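Local coordinates for cobalamin biosynthesis protein CobN (Mycobacterium tuberculosis, PDB 7C6O) that probably inserts cobalt into the corrin ring during cobalamin biosynthesis, as the large, catalytic subunit of cobaltochelatase, at residues Ala618-Ile626 against Arg1120-Trp1128; Arg989-Pro1000 against Gly1030-Arg1041. All blocks are in the same frame, centred on the assembly; numbering follows the deposited sequence.

Contact 1: residues Ala618-Ile626 against Arg1120-Trp1128; sequences ARAETYGDI and RARVVNPRW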
loop_
_atom_site.group_PDB
_atom_site.type_symbol
_atom_site.label_atom_id
_atom_site.label_comp_id
_atom_site.label_asym_id
_atom_site.label_seq_id
_atom_site.Cartn_x
_atom_site.Cartn_y
_atom_site.Cartn_z
ATOM N N ALA A 618 -23.790 5.797 -7.349
ATOM C CA ALA A 618 -24.893 6.096 -8.254
ATOM C C ALA A 618 -24.512 7.290 -9.116
ATOM O O ALA A 618 -23.597 8.050 -8.786
ATOM C CB ALA A 618 -26.192 6.376 -7.490
ATOM N N ARG A 619 -25.227 7.446 -10.228
ATOM C CA ARG A 619 -24.973 8.565 -11.126
ATOM C C ARG A 619 -25.300 9.881 -10.431
ATOM O O ARG A 619 -26.247 9.968 -9.644
ATOM C CB ARG A 619 -25.801 8.412 -12.403
ATOM C CG ARG A 619 -25.049 8.754 -13.678
ATOM C CD ARG A 619 -25.699 8.103 -14.895
ATOM N NE ARG A 619 -26.951 8.749 -15.271
ATOM C CZ ARG A 619 -27.108 9.502 -16.355
ATOM N NH1 ARG A 619 -26.091 9.702 -17.182
ATOM N NH2 ARG A 619 -28.285 10.051 -16.616
ATOM N N ALA A 620 -24.503 10.915 -10.722
ATOM C CA ALA A 620 -24.684 12.196 -10.045
ATOM C C ALA A 620 -26.010 12.848 -10.424
ATOM O O ALA A 620 -26.670 13.458 -9.575
ATOM C CB ALA A 620 -23.521 13.132 -10.366
ATOM N N GLU A 621 -26.404 12.734 -11.696
ATOM C CA GLU A 621 -27.627 13.329 -12.237
ATOM C C GLU A 621 -27.598 14.854 -12.164
ATOM O O GLU A 621 -26.598 15.444 -11.740
ATOM C CB GLU A 621 -28.865 12.783 -11.517
ATOM C CG GLU A 621 -29.125 11.299 -11.755
ATOM C CD GLU A 621 -29.305 10.955 -13.227
ATOM O OE1 GLU A 621 -28.907 9.840 -13.631
ATOM O OE2 GLU A 621 -29.840 11.793 -13.985
ATOM N N THR A 622 -28.679 15.502 -12.588
ATOM C CA THR A 622 -28.760 16.955 -12.592
ATOM C C THR A 622 -29.794 17.442 -11.585
ATOM O O THR A 622 -30.682 16.701 -11.156
ATOM C CB THR A 622 -29.112 17.494 -13.983
ATOM O OG1 THR A 622 -30.368 16.948 -14.406
ATOM C CG2 THR A 622 -28.038 17.122 -14.985
ATOM N N TYR A 623 -29.669 18.717 -11.230
ATOM C CA TYR A 623 -30.540 19.352 -10.253
ATOM C C TYR A 623 -30.460 20.856 -10.459
ATOM O O TYR A 623 -29.506 21.364 -11.053
ATOM C CB TYR A 623 -30.136 18.989 -8.820
ATOM C CG TYR A 623 -28.734 19.443 -8.473
ATOM C CD1 TYR A 623 -27.634 18.643 -8.756
ATOM C CD2 TYR A 623 -28.509 20.681 -7.878
ATOM C CE1 TYR A 623 -26.350 19.057 -8.452
ATOM C CE2 TYR A 623 -27.227 21.105 -7.572
ATOM C CZ TYR A 623 -26.152 20.288 -7.862
ATOM O OH TYR A 623 -24.876 20.705 -7.555
ATOM N N GLY A 624 -31.472 21.557 -9.952
ATOM C CA GLY A 624 -31.444 23.011 -9.938
ATOM C C GLY A 624 -31.170 23.612 -11.301
ATOM O O GLY A 624 -31.720 23.182 -12.322
ATOM N N ASP A 625 -30.290 24.615 -11.327
ATOM C CA ASP A 625 -30.033 25.339 -12.565
ATOM C C ASP A 625 -29.233 24.520 -13.567
ATOM O O ASP A 625 -29.245 24.840 -14.760
ATOM C CB ASP A 625 -29.315 26.654 -12.264
ATOM C CG ASP A 625 -30.258 27.723 -11.748
ATOM O OD1 ASP A 625 -31.464 27.662 -12.077
ATOM O OD2 ASP A 625 -29.795 28.623 -11.017
ATOM N N ILE A 626 -28.528 23.483 -13.112
ATOM C CA ILE A 626 -27.900 22.554 -14.046
ATOM C C ILE A 626 -28.964 21.807 -14.836
ATOM O O ILE A 626 -28.852 21.638 -16.057
ATOM C CB ILE A 626 -26.968 21.588 -13.290
ATOM C CG1 ILE A 626 -25.767 22.341 -12.719
ATOM C CG2 ILE A 626 -26.499 20.474 -14.201
ATOM C CD1 ILE A 626 -24.901 21.490 -11.819
ATOM N N ARG A 1120 -20.035 20.828 -7.877
ATOM C CA ARG A 1120 -21.415 20.711 -8.336
ATOM C C ARG A 1120 -21.888 19.262 -8.374
ATOM O O ARG A 1120 -23.036 18.979 -8.018
ATOM C CB ARG A 1120 -21.569 21.354 -9.712
ATOM C CG ARG A 1120 -21.367 22.857 -9.722
ATOM C CD ARG A 1120 -22.020 23.444 -10.949
ATOM N NE ARG A 1120 -21.655 24.835 -11.194
ATOM C CZ ARG A 1120 -22.382 25.879 -10.818
ATOM N NH1 ARG A 1120 -23.520 25.700 -10.159
ATOM N NH2 ARG A 1120 -21.968 27.106 -11.103
ATOM N N ALA A 1121 -21.032 18.329 -8.806
ATOM C CA ALA A 1121 -21.472 16.945 -8.934
ATOM C C ALA A 1121 -21.589 16.229 -7.595
ATOM O O ALA A 1121 -22.316 15.233 -7.505
ATOM C CB ALA A 1121 -20.525 16.161 -9.852
ATOM N N ARG A 1122 -20.905 16.706 -6.555
ATOM C CA ARG A 1122 -20.891 15.971 -5.296
ATOM C C ARG A 1122 -21.111 16.879 -4.090
ATOM O O ARG A 1122 -22.028 16.642 -3.300
ATOM C CB ARG A 1122 -19.572 15.203 -5.155
ATOM C CG ARG A 1122 -19.623 14.023 -4.187
ATOM C CD ARG A 1122 -19.197 14.423 -2.786
ATOM N NE ARG A 1122 -17.796 14.834 -2.735
ATOM C CZ ARG A 1122 -17.230 15.429 -1.690
ATOM N NH1 ARG A 1122 -17.951 15.692 -0.605
ATOM N NH2 ARG A 1122 -15.946 15.769 -1.731
ATOM N N VAL A 1123 -20.283 17.921 -3.953
ATOM C CA VAL A 1123 -20.210 18.678 -2.702
ATOM C C VAL A 1123 -21.575 19.251 -2.326
ATOM O O VAL A 1123 -22.042 19.086 -1.193
ATOM C CB VAL A 1123 -19.144 19.783 -2.801
ATOM C CG1 VAL A 1123 -19.174 20.664 -1.563
ATOM C CG2 VAL A 1123 -17.759 19.169 -2.982
ATOM N N VAL A 1124 -22.230 19.932 -3.261
ATOM C CA VAL A 1124 -23.544 20.513 -3.007
ATOM C C VAL A 1124 -24.635 19.803 -3.808
ATOM O O VAL A 1124 -25.719 20.353 -4.009
ATOM C CB VAL A 1124 -23.553 22.028 -3.272
ATOM C CG1 VAL A 1124 -22.635 22.741 -2.291
ATOM C CG2 VAL A 1124 -23.148 22.327 -4.704
ATOM N N ASN A 1125 -24.360 18.592 -4.271
ATOM C CA ASN A 1125 -25.371 17.782 -4.934
ATOM C C ASN A 1125 -26.385 17.312 -3.901
ATOM O O ASN A 1125 -26.008 16.602 -2.959
ATOM C CB ASN A 1125 -24.709 16.591 -5.629
ATOM C CG ASN A 1125 -25.662 15.825 -6.524
ATOM O OD1 ASN A 1125 -26.864 15.765 -6.272
ATOM N ND2 ASN A 1125 -25.122 15.229 -7.581
ATOM N N PRO A 1126 -27.666 17.674 -4.026
ATOM C CA PRO A 1126 -28.640 17.262 -3.002
ATOM C C PRO A 1126 -28.733 15.758 -2.823
ATOM O O PRO A 1126 -29.066 15.297 -1.724
ATOM C CB PRO A 1126 -29.962 17.861 -3.510
ATOM C CG PRO A 1126 -29.743 18.117 -4.970
ATOM C CD PRO A 1126 -28.288 18.459 -5.104
ATOM N N ARG A 1127 -28.429 14.974 -3.862
ATOM C CA ARG A 1127 -28.451 13.521 -3.719
ATOM C C ARG A 1127 -27.353 13.043 -2.776
ATOM O O ARG A 1127 -27.577 12.137 -1.964
ATOM C CB ARG A 1127 -28.311 12.851 -5.087
ATOM C CG ARG A 1127 -29.543 12.970 -5.973
ATOM C CD ARG A 1127 -29.332 12.265 -7.306
ATOM N NE ARG A 1127 -28.771 10.928 -7.129
ATOM C CZ ARG A 1127 -29.482 9.851 -6.808
ATOM N NH1 ARG A 1127 -30.793 9.948 -6.626
ATOM N NH2 ARG A 1127 -28.885 8.676 -6.667
ATOM N N TRP A 1128 -26.162 13.639 -2.867
ATOM C CA TRP A 1128 -25.076 13.246 -1.974
ATOM C C TRP A 1128 -25.317 13.744 -0.555
ATOM O O TRP A 1128 -25.060 13.019 0.413
ATOM C CB TRP A 1128 -23.737 13.767 -2.492
ATOM C CG TRP A 1128 -22.601 13.392 -1.591
ATOM C CD1 TRP A 1128 -21.943 12.197 -1.557
ATOM C CD2 TRP A 1128 -22.012 14.205 -0.570
ATOM N NE1 TRP A 1128 -20.973 12.217 -0.584
ATOM C CE2 TRP A 1128 -20.993 13.440 0.035
ATOM C CE3 TRP A 1128 -22.243 15.504 -0.111
ATOM C CZ2 TRP A 1128 -20.206 13.933 1.073
ATOM C CZ3 TRP A 1128 -21.457 15.994 0.918
ATOM C CH2 TRP A 1128 -20.453 15.210 1.500
HETATM O O HOH W 1 -26.208 9.900 -6.911
HETATM O O HOH W 2 -28.642 15.331 -8.556
HETATM O O HOH W 3 -24.804 23.497 -8.730
#
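Asn1125 uses its side-chain nitrogen to hold a backbone carbonyl in each segment. Across the contact ND2 donates to Ala620 O at 3.1 Å, an almost straight bond (172° at the hydrogen), and within its own segment it donates to Ala1121 O at 2.8 Å. Both acceptors lie close to the amide plane, which fixes the rotation of the group, whereas the nitrogen stands above the plane of either carbonyl. The other end of the amide is used as well: OD1 accepts from Arg1127 N and from a water that also donates to Ala620 O. An asparagine suits this place because one short group offers donor and acceptor together. Ala620 and Ala1121, small and buried, let the backbones come near, with 4.3 Å between Ala620 CB and Ala1121 CB.

Tyr623 points its hydroxyl at the last turn of helix 1111-1123, where OH donates to Arg1120 O at 2.6 Å, in the carbonyl plane and on a lone pair. Its ring is long enough to lay a face against Pro1126 on the way: Pro1126 CD lies 3.5 Å from the ring centroid and only 10° off the normal, a CH-pi contact. The Asn1125 amide, turned 34° from the ring plane, stands obliquely beside CE1. Next to the hydroxyl, Ile626 CD1 packs on Arg1120 CD at 3.6 Å, while the guanidinium of Arg1120 continues to a salt bridge with Asp666. The chain of exposed Arg1127 bends near its end, and NE faces the water shared with Arg619 O.

Asn1125 is thus the N-cap of helix 1126-1132, with proline following in the first turn: a capped junction between two consecutive helices, docked on the end of strand 617-619, which pairs antiparallel with strand 696-698.

Contact 2: residues Arg989-Pro1000 against Gly1030-Arg1041; sequences RRATTRIFGSKP and GGFAYGRDLDGR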
loop_
_atom_site.group_PDB
_atom_site.type_symbol
_atom_site.label_atom_id
_atom_site.label_comp_id
_atom_site.label_asym_id
_atom_site.label_seq_id
_atom_site.Cartn_x
_atom_site.Cartn_y
_atom_site.Cartn_z
ATOM N N ARG A 989 25.761 14.607 -9.947
ATOM C CA ARG A 989 24.670 13.924 -9.257
ATOM C C ARG A 989 23.587 14.906 -8.830
ATOM O O ARG A 989 22.390 14.612 -8.942
ATOM C CB ARG A 989 25.212 13.153 -8.051
ATOM C CG ARG A 989 24.145 12.611 -7.094
ATOM C CD ARG A 989 23.382 11.407 -7.662
ATOM N NE ARG A 989 22.326 11.801 -8.592
ATOM C CZ ARG A 989 21.373 10.984 -9.032
ATOM N NH1 ARG A 989 21.331 9.723 -8.623
ATOM N NH2 ARG A 989 20.455 11.432 -9.881
ATOM N N ARG A 990 23.983 16.085 -8.342
ATOM C CA ARG A 990 22.992 17.096 -7.989
ATOM C C ARG A 990 22.241 17.583 -9.222
ATOM O O ARG A 990 21.029 17.822 -9.167
ATOM C CB ARG A 990 23.661 18.271 -7.277
ATOM C CG ARG A 990 24.204 17.953 -5.893
ATOM C CD ARG A 990 24.634 19.233 -5.193
ATOM N NE ARG A 990 23.558 20.220 -5.206
ATOM C CZ ARG A 990 23.705 21.497 -4.871
ATOM N NH1 ARG A 990 24.890 21.954 -4.493
ATOM N NH2 ARG A 990 22.665 22.317 -4.921
ATOM N N ALA A 991 22.944 17.722 -10.350
ATOM C CA ALA A 991 22.333 18.259 -11.560
ATOM C C ALA A 991 21.287 17.328 -12.159
ATOM O O ALA A 991 20.438 17.791 -12.927
ATOM C CB ALA A 991 23.412 18.564 -12.600
ATOM N N THR A 992 21.323 16.037 -11.837
ATOM C CA THR A 992 20.338 15.086 -12.338
ATOM C C THR A 992 19.348 14.649 -11.264
ATOM O O THR A 992 18.612 13.679 -11.471
ATOM C CB THR A 992 21.031 13.858 -12.929
ATOM O OG1 THR A 992 21.830 13.225 -11.921
ATOM C CG2 THR A 992 21.913 14.262 -14.106
ATOM N N THR A 993 19.317 15.335 -10.125
ATOM C CA THR A 993 18.395 14.986 -9.052
ATOM C C THR A 993 16.998 15.473 -9.412
ATOM O O THR A 993 16.802 16.661 -9.690
ATOM C CB THR A 993 18.864 15.587 -7.730
ATOM O OG1 THR A 993 20.117 14.997 -7.358
ATOM C CG2 THR A 993 17.848 15.326 -6.632
ATOM N N ARG A 994 16.033 14.551 -9.418
ATOM C CA ARG A 994 14.647 14.873 -9.759
ATOM C C ARG A 994 13.611 14.271 -8.820
ATOM O O ARG A 994 12.465 14.737 -8.830
ATOM C CB ARG A 994 14.325 14.417 -11.190
ATOM C CG ARG A 994 15.060 15.171 -12.283
ATOM C CD ARG A 994 14.657 16.634 -12.319
ATOM N NE ARG A 994 15.240 17.331 -13.464
ATOM C CZ ARG A 994 16.463 17.854 -13.478
ATOM N NH1 ARG A 994 17.241 17.758 -12.406
ATOM N NH2 ARG A 994 16.910 18.471 -14.564
ATOM N N ILE A 995 13.949 13.263 -8.021
ATOM C CA ILE A 995 12.978 12.534 -7.212
ATOM C C ILE A 995 13.108 12.988 -5.763
ATOM O O ILE A 995 14.181 12.874 -5.160
ATOM C CB ILE A 995 13.181 11.018 -7.332
ATOM C CG1 ILE A 995 13.250 10.604 -8.803
ATOM C CG2 ILE A 995 12.056 10.273 -6.618
ATOM C CD1 ILE A 995 13.640 9.161 -9.008
ATOM N N PHE A 996 12.012 13.485 -5.199
ATOM C CA PHE A 996 11.988 13.944 -3.819
ATOM C C PHE A 996 10.871 13.231 -3.068
ATOM O O PHE A 996 9.898 12.772 -3.669
ATOM C CB PHE A 996 11.814 15.467 -3.752
ATOM C CG PHE A 996 12.888 16.221 -4.486
ATOM C CD1 PHE A 996 14.040 16.626 -3.831
ATOM C CD2 PHE A 996 12.759 16.497 -5.839
ATOM C CE1 PHE A 996 15.040 17.308 -4.510
ATOM C CE2 PHE A 996 13.754 17.176 -6.524
ATOM C CZ PHE A 996 14.893 17.583 -5.858
ATOM N N GLY A 997 11.031 13.119 -1.754
ATOM C CA GLY A 997 10.046 12.420 -0.958
ATOM C C GLY A 997 10.165 12.745 0.514
ATOM O O GLY A 997 10.930 13.622 0.918
ATOM N N SER A 998 9.381 12.019 1.313
ATOM C CA SER A 998 9.408 12.181 2.760
ATOM C C SER A 998 10.809 11.928 3.307
ATOM O O SER A 998 11.604 11.191 2.720
ATOM C CB SER A 998 8.417 11.218 3.423
ATOM O OG SER A 998 7.074 11.605 3.182
ATOM N N LYS A 999 11.104 12.556 4.443
ATOM C CA LYS A 999 12.360 12.297 5.131
ATOM C C LYS A 999 12.495 10.801 5.404
ATOM O O LYS A 999 11.506 10.147 5.766
ATOM C CB LYS A 999 12.420 13.083 6.445
ATOM C CG LYS A 999 13.717 12.916 7.227
ATOM C CD LYS A 999 13.765 13.833 8.440
ATOM C CE LYS A 999 15.103 13.715 9.163
ATOM N NZ LYS A 999 15.190 14.595 10.363
ATOM N N PRO A 1000 13.683 10.223 5.211
ATOM C CA PRO A 1000 13.865 8.795 5.496
ATOM C C PRO A 1000 13.410 8.454 6.904
ATOM O O PRO A 1000 13.657 9.198 7.856
ATOM C CB PRO A 1000 15.374 8.587 5.332
ATOM C CG PRO A 1000 15.806 9.671 4.427
ATOM C CD PRO A 1000 14.916 10.848 4.703
ATOM N N GLY A 1030 9.382 17.150 2.762
ATOM C CA GLY A 1030 9.616 16.505 1.483
ATOM C C GLY A 1030 10.861 16.946 0.738
ATOM O O GLY A 1030 11.041 16.592 -0.432
ATOM N N GLY A 1031 11.735 17.704 1.397
ATOM C CA GLY A 1031 12.945 18.185 0.755
ATOM C C GLY A 1031 14.096 17.202 0.824
ATOM O O GLY A 1031 15.202 17.558 1.243
ATOM N N PHE A 1032 13.854 15.966 0.396
ATOM C CA PHE A 1032 14.822 14.882 0.511
ATOM C C PHE A 1032 14.878 14.118 -0.803
ATOM O O PHE A 1032 13.837 13.754 -1.358
ATOM C CB PHE A 1032 14.451 13.964 1.680
ATOM C CG PHE A 1032 14.349 14.692 2.986
ATOM C CD1 PHE A 1032 13.154 15.274 3.379
ATOM C CD2 PHE A 1032 15.464 14.841 3.799
ATOM C CE1 PHE A 1032 13.067 15.973 4.569
ATOM C CE2 PHE A 1032 15.382 15.538 4.991
ATOM C CZ PHE A 1032 14.184 16.103 5.376
ATOM N N ALA A 1033 16.090 13.877 -1.297
ATOM C CA ALA A 1033 16.306 13.347 -2.636
ATOM C C ALA A 1033 16.474 11.835 -2.606
ATOM O O ALA A 1033 17.167 11.293 -1.740
ATOM C CB ALA A 1033 17.536 13.989 -3.277
ATOM N N TYR A 1034 15.853 11.156 -3.570
ATOM C CA TYR A 1034 15.916 9.706 -3.673
ATOM C C TYR A 1034 16.456 9.301 -5.036
ATOM O O TYR A 1034 16.290 10.016 -6.029
ATOM C CB TYR A 1034 14.541 9.073 -3.424
ATOM C CG TYR A 1034 14.158 9.128 -1.965
ATOM C CD1 TYR A 1034 14.515 8.105 -1.097
ATOM C CD2 TYR A 1034 13.477 10.224 -1.444
ATOM C CE1 TYR A 1034 14.187 8.158 0.244
ATOM C CE2 TYR A 1034 13.143 10.286 -0.101
ATOM C CZ TYR A 1034 13.500 9.249 0.737
ATOM O OH TYR A 1034 13.175 9.303 2.074
ATOM N N GLY A 1035 17.108 8.146 -5.068
ATOM C CA GLY A 1035 17.816 7.662 -6.232
ATOM C C GLY A 1035 19.180 7.132 -5.855
ATOM O O GLY A 1035 19.558 7.077 -4.686
ATOM N N ARG A 1036 19.931 6.735 -6.880
ATOM C CA ARG A 1036 21.252 6.156 -6.659
ATOM C C ARG A 1036 22.183 7.170 -6.001
ATOM O O ARG A 1036 22.337 8.295 -6.484
ATOM C CB ARG A 1036 21.850 5.671 -7.979
ATOM C CG ARG A 1036 21.099 4.516 -8.632
ATOM C CD ARG A 1036 21.928 3.900 -9.756
ATOM N NE ARG A 1036 21.136 3.050 -10.643
ATOM C CZ ARG A 1036 20.992 1.738 -10.493
ATOM N NH1 ARG A 1036 21.582 1.115 -9.482
ATOM N NH2 ARG A 1036 20.254 1.047 -11.353
ATOM N N ASP A 1037 22.802 6.760 -4.892
ATOM C CA ASP A 1037 23.696 7.595 -4.090
ATOM C C ASP A 1037 22.987 8.812 -3.500
ATOM O O ASP A 1037 23.640 9.771 -3.081
ATOM C CB ASP A 1037 24.924 8.041 -4.892
ATOM C CG ASP A 1037 25.744 6.871 -5.394
ATOM O OD1 ASP A 1037 25.871 5.873 -4.654
ATOM O OD2 ASP A 1037 26.254 6.949 -6.531
ATOM N N LEU A 1038 21.655 8.794 -3.460
ATOM C CA LEU A 1038 20.877 9.833 -2.798
ATOM C C LEU A 1038 20.248 9.314 -1.511
ATOM O O LEU A 1038 20.583 9.794 -0.423
ATOM C CB LEU A 1038 19.805 10.375 -3.754
ATOM C CG LEU A 1038 20.356 11.050 -5.012
ATOM C CD1 LEU A 1038 19.234 11.467 -5.948
ATOM C CD2 LEU A 1038 21.219 12.248 -4.639
ATOM N N ASP A 1039 19.330 8.351 -1.616
ATOM C CA ASP A 1039 18.839 7.572 -0.476
ATOM C C ASP A 1039 18.218 8.443 0.615
ATOM O O ASP A 1039 18.312 8.128 1.805
ATOM C CB ASP A 1039 19.954 6.703 0.109
ATOM C CG ASP A 1039 20.534 5.744 -0.910
ATOM O OD1 ASP A 1039 19.750 5.129 -1.663
ATOM O OD2 ASP A 1039 21.773 5.613 -0.964
ATOM N N GLY A 1040 17.575 9.539 0.231
ATOM C CA GLY A 1040 16.854 10.359 1.180
ATOM C C GLY A 1040 17.648 11.456 1.852
ATOM O O GLY A 1040 17.159 12.038 2.829
ATOM N N ARG A 1041 18.849 11.765 1.370
ATOM C CA ARG A 1041 19.603 12.868 1.947
ATOM C C ARG A 1041 18.861 14.182 1.723
ATOM O O ARG A 1041 18.140 14.353 0.737
ATOM C CB ARG A 1041 21.002 12.944 1.331
ATOM C CG ARG A 1041 21.031 13.464 -0.101
ATOM C CD ARG A 1041 22.449 13.486 -0.651
ATOM N NE ARG A 1041 22.533 14.181 -1.933
ATOM C CZ ARG A 1041 23.608 14.173 -2.717
ATOM N NH1 ARG A 1041 24.692 13.500 -2.355
ATOM N NH2 ARG A 1041 23.597 14.834 -3.868
HETATM O O HOH W 4 21.060 15.898 -4.918
HETATM O O HOH W 5 16.537 11.870 -8.005
#
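Tyr1034 OH donates to Ser998 O at 2.5 Å, nearly along the C=O axis, and is also bound by Arg945. At this tight end glycines bring the backbone up to the ring: Gly997 CA lies 3.9 Å from Tyr1034 CE2, and Gly1040 CA sits over a ring face, offset toward its rim. Pro1000 wedges in beside them, its CG 3.5 Å from Gly1040 CA, closer than usual for two carbons. Lys999 lies across one face of the Phe1032 ring, its CB 3.7 Å from the ring centroid, a CH-pi contact, and carries its amine on to Asp525.

Near one end of the mixed sheet, strand 995-997 lies between 935-940 and 1032-1034, which adjoins the outermost strand 1041-1042. The antiparallel pairing of 995-997 with 1032-1034 is short and splayed, carried by Tyr1034 N to Ile995 O and Gly997 N to Phe1032 O, both 2.9 Å. A G1 bulge sets Gly1040 and Arg1041 opposite Ala1033. Ala1033 CB lies 3.6 Å from Thr993 CG2.

The other end is closer to solvent and richer in charge and water, with exposed Arg1036 and Arg1041 at its margin. Arg989, bent at its second and third torsions (73° and -80°), folds back so that NH1 donates to Arg1036 O at 2.8 Å, on a lone pair. Leu1038 CD1 lies over the centre of that guanidinium. Arg1041 reaches Thr993 OG1 through a water, and its NH2 touches Arg990 CG.

The flat cations accept a leucine on their faces and use their edges for polar partners. Asp956, Asp957 and Asp1046, which pair with Arg989, Arg1036 and Arg990, probably offset part of the positive charge.

How the contacts relate
The two contacts lie far apart, their centres about 43 Å from each other and their nearest atoms about 24 Å, and they share no helix or strand. Contact 2 is the more buried, joining neighbouring strands of a mixed sheet across a short span of sequence. Contact 1, partly buried at the periphery, ties segments almost 500 residues apart and joins helix ends to a small two-stranded sheet. In both, a tyrosine hydroxyl donates to a main-chain carbonyl, waters bridge the segments and arginines pair with aspartates. The difference lies in the rest: contact 1 turns on a side-chain amide cap and a proline-tyrosine face, contact 2 on strand pairing, close glycines and leucine-covered guanidiniums.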